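Local atomic coordinates of glycosyl transferase family 8 (Streptococcus pneumoniae, PDB entry 5GVV), a protein that transfers galactose from UDP-galactose to the terminal glucose of the already glycosylated serine-rich repeat protein PsrP, with manganese bound beside UDP at its active site. Residues A[278-283]-A[343-348]; A[301-306]-A[324-329]; A[367-372]-A[383-388]. All coordinates share one frame; numbering follows the deposited sequence.

Contact 1 (A[278-283]-A[343-348]); sequences LQCVNL and SDLYLD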
# COMPACT_ATOMS: atom_id res chain seq x y z
N LEU A 278 -9.86 12.59 27.39
CA LEU A 278 -11.26 12.24 27.59
C LEU A 278 -11.82 11.55 26.36
O LEU A 278 -11.38 11.83 25.23
CB LEU A 278 -12.09 13.49 27.90
CG LEU A 278 -13.45 13.29 28.57
CD1 LEU A 278 -13.29 13.02 30.06
CD2 LEU A 278 -14.35 14.49 28.35
N GLN A 279 -12.77 10.65 26.57
CA GLN A 279 -13.44 9.95 25.47
C GLN A 279 -14.95 10.21 25.52
O GLN A 279 -15.62 9.88 26.50
CB GLN A 279 -13.16 8.44 25.56
CG GLN A 279 -11.67 8.07 25.58
CD GLN A 279 -11.04 8.03 24.19
OE1 GLN A 279 -11.72 7.86 23.19
NE2 GLN A 279 -9.72 8.19 24.14
N CYS A 280 -15.48 10.80 24.45
CA CYS A 280 -16.90 11.15 24.40
C CYS A 280 -17.63 10.33 23.35
O CYS A 280 -17.05 9.93 22.33
CB CYS A 280 -17.08 12.64 24.11
SG CYS A 280 -16.57 13.72 25.46
N VAL A 281 -18.91 10.06 23.59
CA VAL A 281 -19.69 9.25 22.67
C VAL A 281 -21.09 9.82 22.44
O VAL A 281 -21.72 10.39 23.35
CB VAL A 281 -19.77 7.78 23.16
CG1 VAL A 281 -20.46 7.70 24.50
CG2 VAL A 281 -20.46 6.89 22.13
N ASN A 282 -21.57 9.70 21.20
CA ASN A 282 -22.95 10.00 20.88
C ASN A 282 -23.47 9.00 19.86
O ASN A 282 -22.72 8.56 19.00
CB ASN A 282 -23.11 11.43 20.34
CG ASN A 282 -24.49 11.68 19.76
OD1 ASN A 282 -24.68 11.67 18.55
ND2 ASN A 282 -25.47 11.90 20.64
N LEU A 283 -24.74 8.65 19.97
CA LEU A 283 -25.40 7.78 19.01
C LEU A 283 -26.45 8.60 18.29
O LEU A 283 -27.36 9.15 18.92
CB LEU A 283 -26.06 6.60 19.73
CG LEU A 283 -27.03 5.71 18.94
CD1 LEU A 283 -26.29 4.78 18.00
CD2 LEU A 283 -27.91 4.91 19.89
N SER A 343 -16.18 4.76 27.17
CA SER A 343 -16.20 6.22 27.16
C SER A 343 -16.28 6.83 28.56
O SER A 343 -16.60 6.14 29.52
CB SER A 343 -17.35 6.73 26.29
OG SER A 343 -17.24 6.22 24.97
N ASP A 344 -15.96 8.12 28.65
CA ASP A 344 -15.97 8.84 29.92
C ASP A 344 -17.24 9.67 30.07
O ASP A 344 -17.64 10.00 31.19
CB ASP A 344 -14.77 9.79 30.00
CG ASP A 344 -13.44 9.07 30.03
OD1 ASP A 344 -13.25 8.21 30.91
OD2 ASP A 344 -12.58 9.38 29.18
N LEU A 345 -17.86 10.01 28.94
CA LEU A 345 -18.94 10.99 28.96
C LEU A 345 -19.84 10.85 27.73
O LEU A 345 -19.34 10.83 26.60
CB LEU A 345 -18.35 12.40 29.00
CG LEU A 345 -19.33 13.56 28.85
CD1 LEU A 345 -20.27 13.59 30.05
CD2 LEU A 345 -18.59 14.86 28.72
N TYR A 346 -21.14 10.75 27.95
CA TYR A 346 -22.08 10.70 26.84
C TYR A 346 -22.53 12.11 26.47
O TYR A 346 -22.89 12.91 27.34
CB TYR A 346 -23.30 9.82 27.17
CG TYR A 346 -24.13 9.51 25.94
CD1 TYR A 346 -25.12 10.38 25.49
CD2 TYR A 346 -23.89 8.36 25.20
CE1 TYR A 346 -25.85 10.11 24.36
CE2 TYR A 346 -24.62 8.07 24.07
CZ TYR A 346 -25.60 8.95 23.65
OH TYR A 346 -26.33 8.67 22.51
N LEU A 347 -22.50 12.42 25.17
CA LEU A 347 -22.99 13.71 24.67
C LEU A 347 -24.30 13.52 23.92
O LEU A 347 -24.31 13.00 22.79
CB LEU A 347 -21.96 14.37 23.75
CG LEU A 347 -20.56 14.64 24.30
CD1 LEU A 347 -19.68 15.32 23.26
CD2 LEU A 347 -20.63 15.49 25.55
N ASP A 348 -25.41 13.94 24.53
CA ASP A 348 -26.72 13.83 23.92
C ASP A 348 -26.92 14.99 22.95
O ASP A 348 -27.56 15.98 23.30
CB ASP A 348 -27.81 13.84 24.99
CG ASP A 348 -29.11 13.24 24.52
OD1 ASP A 348 -29.18 12.83 23.33
OD2 ASP A 348 -30.06 13.16 25.33

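Contact 2 (A[301-306]-A[324-329]); sequences EVHFHI and NVTVYP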
# COMPACT_ATOMS: atom_id res chain seq x y z
N GLU A 301 -8.06 17.55 22.38
CA GLU A 301 -7.63 16.57 23.38
C GLU A 301 -8.78 15.67 23.83
O GLU A 301 -8.62 14.83 24.72
CB GLU A 301 -7.01 17.28 24.58
CG GLU A 301 -8.02 17.96 25.50
CD GLU A 301 -8.32 19.40 25.12
OE1 GLU A 301 -8.54 19.68 23.92
OE2 GLU A 301 -8.33 20.25 26.03
N VAL A 302 -9.95 15.84 23.21
CA VAL A 302 -11.07 14.93 23.42
C VAL A 302 -11.24 14.07 22.17
O VAL A 302 -11.22 14.59 21.05
CB VAL A 302 -12.38 15.69 23.68
CG1 VAL A 302 -13.53 14.72 23.82
CG2 VAL A 302 -12.26 16.53 24.92
N HIS A 303 -11.39 12.76 22.36
CA HIS A 303 -11.69 11.86 21.26
C HIS A 303 -13.19 11.61 21.21
O HIS A 303 -13.76 10.99 22.12
CB HIS A 303 -10.92 10.54 21.44
CG HIS A 303 -11.00 9.61 20.26
ND1 HIS A 303 -10.31 8.43 20.20
CD2 HIS A 303 -11.69 9.70 19.10
CE1 HIS A 303 -10.56 7.82 19.06
NE2 HIS A 303 -11.41 8.57 18.37
N PHE A 304 -13.83 12.11 20.16
CA PHE A 304 -15.27 11.96 20.01
C PHE A 304 -15.58 10.71 19.20
O PHE A 304 -14.96 10.46 18.17
CB PHE A 304 -15.88 13.16 19.29
CG PHE A 304 -15.64 14.47 19.97
CD1 PHE A 304 -16.60 15.02 20.81
CD2 PHE A 304 -14.47 15.19 19.73
CE1 PHE A 304 -16.39 16.25 21.43
CE2 PHE A 304 -14.25 16.41 20.34
CZ PHE A 304 -15.21 16.94 21.20
N HIS A 305 -16.56 9.94 19.67
CA HIS A 305 -17.01 8.77 18.93
C HIS A 305 -18.46 8.99 18.53
O HIS A 305 -19.33 9.09 19.40
CB HIS A 305 -16.86 7.50 19.78
CG HIS A 305 -15.48 7.30 20.32
ND1 HIS A 305 -14.58 6.41 19.76
CD2 HIS A 305 -14.84 7.87 21.37
CE1 HIS A 305 -13.44 6.46 20.44
NE2 HIS A 305 -13.58 7.33 21.42
N ILE A 306 -18.71 9.08 17.23
CA ILE A 306 -20.07 9.29 16.74
C ILE A 306 -20.55 8.02 16.05
O ILE A 306 -19.98 7.61 15.03
CB ILE A 306 -20.16 10.48 15.78
CG1 ILE A 306 -19.51 11.72 16.39
CG2 ILE A 306 -21.62 10.78 15.43
CD1 ILE A 306 -20.09 12.10 17.76
N ASN A 324 -9.42 13.95 15.83
CA ASN A 324 -10.00 13.51 17.09
C ASN A 324 -11.48 13.07 17.03
O ASN A 324 -12.14 12.97 18.07
CB ASN A 324 -9.82 14.58 18.17
CG ASN A 324 -10.49 15.90 17.81
OD1 ASN A 324 -10.51 16.30 16.65
ND2 ASN A 324 -11.04 16.57 18.81
N VAL A 325 -12.00 12.83 15.83
CA VAL A 325 -13.36 12.32 15.71
C VAL A 325 -13.34 10.97 15.02
O VAL A 325 -12.78 10.82 13.93
CB VAL A 325 -14.26 13.26 14.89
CG1 VAL A 325 -15.68 12.71 14.82
CG2 VAL A 325 -14.27 14.66 15.50
N THR A 326 -13.94 9.97 15.67
CA THR A 326 -14.15 8.69 15.00
C THR A 326 -15.64 8.50 14.74
O THR A 326 -16.48 8.70 15.62
CB THR A 326 -13.55 7.51 15.78
OG1 THR A 326 -12.14 7.72 15.91
CG2 THR A 326 -13.78 6.20 15.04
N VAL A 327 -15.93 8.13 13.50
CA VAL A 327 -17.28 8.05 12.96
C VAL A 327 -17.57 6.59 12.58
O VAL A 327 -16.76 5.95 11.90
CB VAL A 327 -17.34 9.00 11.74
CG1 VAL A 327 -18.06 8.39 10.56
CG2 VAL A 327 -17.94 10.35 12.14
N TYR A 328 -18.68 6.04 13.06
CA TYR A 328 -18.97 4.61 12.87
C TYR A 328 -20.29 4.37 12.16
O TYR A 328 -21.27 3.98 12.80
CB TYR A 328 -19.04 3.88 14.21
CG TYR A 328 -17.86 4.03 15.14
CD1 TYR A 328 -17.74 5.14 15.97
CD2 TYR A 328 -16.88 3.04 15.22
CE1 TYR A 328 -16.68 5.27 16.84
CE2 TYR A 328 -15.81 3.17 16.08
CZ TYR A 328 -15.72 4.28 16.89
OH TYR A 328 -14.66 4.42 17.77
N PRO A 329 -20.34 4.58 10.83
CA PRO A 329 -21.61 4.32 10.15
C PRO A 329 -21.92 2.82 10.16
O PRO A 329 -21.00 2.01 10.27
CB PRO A 329 -21.35 4.79 8.72
CG PRO A 329 -19.85 4.65 8.54
CD PRO A 329 -19.26 4.95 9.89

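Contact 3 (A[367-372]-A[383-388]); sequences KPMIAF and ISYEGI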
# COMPACT_ATOMS: atom_id res chain seq x y z
N LYS A 367 -22.33 6.37 33.54
CA LYS A 367 -21.65 7.41 32.77
C LYS A 367 -22.39 8.74 32.92
O LYS A 367 -23.62 8.78 32.86
CB LYS A 367 -21.58 7.01 31.30
CG LYS A 367 -20.92 5.65 31.05
CD LYS A 367 -19.43 5.67 31.39
CE LYS A 367 -18.79 4.30 31.15
NZ LYS A 367 -17.31 4.34 31.37
N PRO A 368 -21.63 9.83 33.13
CA PRO A 368 -22.22 11.18 33.14
C PRO A 368 -22.70 11.51 31.75
O PRO A 368 -22.14 11.00 30.77
CB PRO A 368 -21.02 12.07 33.48
CG PRO A 368 -19.82 11.30 33.03
CD PRO A 368 -20.17 9.87 33.32
N MSE A 369 -23.74 12.34 31.65
CA MSE A 369 -24.31 12.70 30.35
C MSE A 369 -24.72 14.16 30.36
O MSE A 369 -25.33 14.64 31.32
CB MSE A 369 -25.50 11.79 30.04
CG MSE A 369 -26.26 12.15 28.77
SE MSE A 369 -27.63 10.83 28.39
CE MSE A 369 -28.62 10.91 30.07
N ILE A 370 -24.38 14.89 29.30
CA ILE A 370 -24.76 16.30 29.20
C ILE A 370 -25.42 16.55 27.86
O ILE A 370 -25.34 15.72 26.95
CB ILE A 370 -23.55 17.23 29.40
CG1 ILE A 370 -22.51 17.03 28.30
CG2 ILE A 370 -22.93 17.00 30.78
CD1 ILE A 370 -21.32 17.96 28.40
N ALA A 371 -26.09 17.69 27.72
CA ALA A 371 -26.84 17.96 26.50
C ALA A 371 -26.92 19.45 26.20
O ALA A 371 -26.55 20.28 27.04
CB ALA A 371 -28.24 17.36 26.59
N PHE A 372 -27.38 19.79 25.00
CA PHE A 372 -27.72 21.17 24.67
C PHE A 372 -29.19 21.40 24.98
O PHE A 372 -29.96 20.44 25.06
CB PHE A 372 -27.45 21.48 23.20
CG PHE A 372 -26.01 21.78 22.89
CD1 PHE A 372 -25.41 22.92 23.40
CD2 PHE A 372 -25.27 20.94 22.07
CE1 PHE A 372 -24.08 23.21 23.11
CE2 PHE A 372 -23.94 21.23 21.77
CZ PHE A 372 -23.35 22.36 22.30
N ILE A 383 -32.82 17.24 35.41
CA ILE A 383 -31.81 16.79 36.37
C ILE A 383 -31.34 15.35 36.12
O ILE A 383 -30.49 14.83 36.85
CB ILE A 383 -32.29 16.97 37.83
CG1 ILE A 383 -33.64 16.27 38.05
CG2 ILE A 383 -32.42 18.45 38.17
CD1 ILE A 383 -34.25 16.54 39.42
N SER A 384 -31.86 14.72 35.07
CA SER A 384 -31.35 13.42 34.64
C SER A 384 -30.04 13.60 33.88
O SER A 384 -29.28 12.65 33.70
CB SER A 384 -32.37 12.69 33.77
OG SER A 384 -33.59 12.48 34.47
N TYR A 385 -29.78 14.83 33.44
CA TYR A 385 -28.50 15.21 32.86
C TYR A 385 -27.61 15.85 33.92
O TYR A 385 -28.10 16.49 34.85
CB TYR A 385 -28.71 16.22 31.72
CG TYR A 385 -29.42 15.64 30.51
CD1 TYR A 385 -30.80 15.78 30.34
CD2 TYR A 385 -28.71 14.94 29.54
CE1 TYR A 385 -31.44 15.25 29.24
CE2 TYR A 385 -29.35 14.41 28.44
CZ TYR A 385 -30.71 14.57 28.29
OH TYR A 385 -31.33 14.03 27.18
N GLU A 386 -26.30 15.68 33.78
CA GLU A 386 -25.36 16.37 34.66
C GLU A 386 -25.32 17.86 34.32
O GLU A 386 -24.92 18.69 35.15
CB GLU A 386 -23.95 15.79 34.53
CG GLU A 386 -23.55 14.81 35.64
CD GLU A 386 -24.05 13.40 35.39
OE1 GLU A 386 -23.65 12.49 36.15
OE2 GLU A 386 -24.84 13.20 34.44
N GLY A 387 -25.75 18.20 33.11
CA GLY A 387 -25.77 19.59 32.67
C GLY A 387 -26.44 19.77 31.32
O GLY A 387 -26.31 18.91 30.44
N ILE A 388 -27.17 20.87 31.17
CA ILE A 388 -27.81 21.23 29.91
C ILE A 388 -27.36 22.63 29.50
O ILE A 388 -27.62 23.59 30.23
CB ILE A 388 -29.34 21.20 30.04
CG1 ILE A 388 -29.83 19.79 30.39
CG2 ILE A 388 -30.00 21.69 28.76
CD1 ILE A 388 -31.32 19.72 30.70

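Contact 1 (A[278-283]-A[343-348])
Gln279 and Asp344 grip each other where the two segments come together. Gln279 N donates to Asp344 OD2 at 2.9 Å, meeting that oxygen on its anti side and a little out of the carboxylate plane, while Asp344 N returns a bond to Gln279 O at 2.8 Å. Leu345 N adds a weak, bent bond to Gln279 O, whereas the amide oxygen of Gln279, OE1, is taken by His305 on the neighbouring strand. Further on, regular parallel pairing takes over: Val281 N binds Leu345 O, and Leu347 N reaches Val281 O at 2.8 Å in a nearly straight bond.

These are the two middle strands of a six-stranded parallel sheet, and the chain between them builds the two strands on one flank before returning by way of helix 333-342, a crossover that brings 345-348 alongside 278-283.

Two side chains extend the polar pairing past the backbone. Asn282 ND2 donates to Leu347 O at 2.7 Å and also reaches Asn350 OD1. Tyr346 OH accepts from Leu283 N at 3.0 Å. The first torsion of Tyr346 sets CG anti to the backbone N (chi1 -167°), and Val281 O lies over one face of the ring, 3.5 Å above its plane and toward the rim.

Apolar side chains meet on both faces of the sheet. On one, Cys280 CB packs on Leu347 CD1 at 3.8 Å and its SG touches Leu345 CD2. On the other, Val281 CG1 abuts the Tyr346 ring at CD2, 3.6 Å away, and helix 356-364 packs on the same tyrosine through Ala358 and Val362. A polar neighbour, Ser343 OG, rests against Val281 CB while bonded to Ile339 O.

Contact 2 (A[301-306]-A[324-329])
A beta-alpha-beta unit, strand 302-307, helix 314-317 and strand 325-328, closes on itself here as its two strands pair in parallel. Phe304 N donates to Asn324 O, and Thr326 N answers at Phe304 O, 2.7 Å away. The alternation continues as Ile306 N reaches Thr326 O and Tyr328 N reaches Ile306 O. The short strand axes are only 12° apart.

Side chains add a second set of bonds. Asn324 ND2 donates to Val302 O at 3.0 Å, with the acceptor near the amide plane; chi1 (61°) puts Asn324 CG 3.6 Å from the same Val302 O. ND2 also meets the edge of the Phe304 ring at CE2, 3.6 Å away, the ring and amide planes steeply inclined, and makes a weak bond to Ala296 O.

On the face of His305 and Thr326, which the side chains of His303 and Tyr328 also reach, two imidazoles meet hydroxyls edge-on. His303 NE2 and Thr326 OG1 are hydrogen-bonded at 2.7 Å, and His305 ND1 and Tyr328 OH at 2.8 Å. The His305 and Tyr328 rings lie rim to rim, side by side and pointing the same way. His305 CE1 lies over the centre of the His303 ring, 3.4 Å above its plane, while Gln279 OE1 holds His305 NE2; gripped at both nitrogens, the imidazole is fixed in rotation. Ile339 of helix 333-342 touches His305 and Tyr328.

The opposite face is apolar: Phe304 CD2 meets Val325 CG2 at 4.3 Å, Ile306 packs on Val325 and Val327, and helix 292-298 covers Phe304, Ile306 and Val325. Strand 325-328 is outermost within the chain, and Val327 packs on Phe238 of the second subunit. Helices on both faces and the parallel strand order 3-2-1-4-5-6 are consistent with a Rossmann-like fold.

Contact 3 (A[367-372]-A[383-388])
Met369 O accepts the hydrogen of Glu386 N at 2.8 Å, the shortest polar bond between these segments. Glu386 also reaches back with its side chain: the bend at chi2 (83°) brings CD round toward Pro368, 3.7 Å from its CA. OE2 takes a nearly straight bond from Met369 N at 3.1 Å, the N-H approaching from above the carboxylate plane. One glutamate thus holds the backbone N and O of Met369, while OE1 lies against Pro368 CB. Further along, Ala371 N donates to Gly387 O at 3.0 Å.

Residue 369 is a selenomethionine, and its side chain crosses the Tyr385 ring obliquely. CG meets CD2 at 3.8 Å, and SE stands 5.0 Å from the ring centroid, 57° off the ring normal, in an oblique Met-aromatic contact. Ala371 CB lies over the ring face, 4.0 Å from the centroid, a CH-pi contact. At the far end of the ring Tyr385 OH is bonded to Asp348 OD2 and Ser377 N. Ile370 turns to the other side of the sheet, against Met397 and Ile401 of helix 395-402. Strand 387-389, outermost within the chain, thereby pairs in parallel with 369-372 at one edge of a Rossmann-like alpha/beta fold.

In the fold
All three contacts belong to one six-stranded parallel sheet with strand order 3-2-1-4-5-6, which lies apart from the UDP and manganese site. Contact 1 joins its two middle strands, 278-283 and 345-348; contact 2 forms one border and contact 3 the other. Along the chain, contact 2 is nested within the loop closed by contact 1, and contact 3 follows. The centre of contact 1 is about 9 Å from that of contact 2 and about 11 Å from that of contact 3, and it touches both. Contacts 2 and 3, about 19 Å apart between centres, do not meet. The sheet is distinct from the mixed seven-stranded one, consistent with a second alpha/beta unit away from that site.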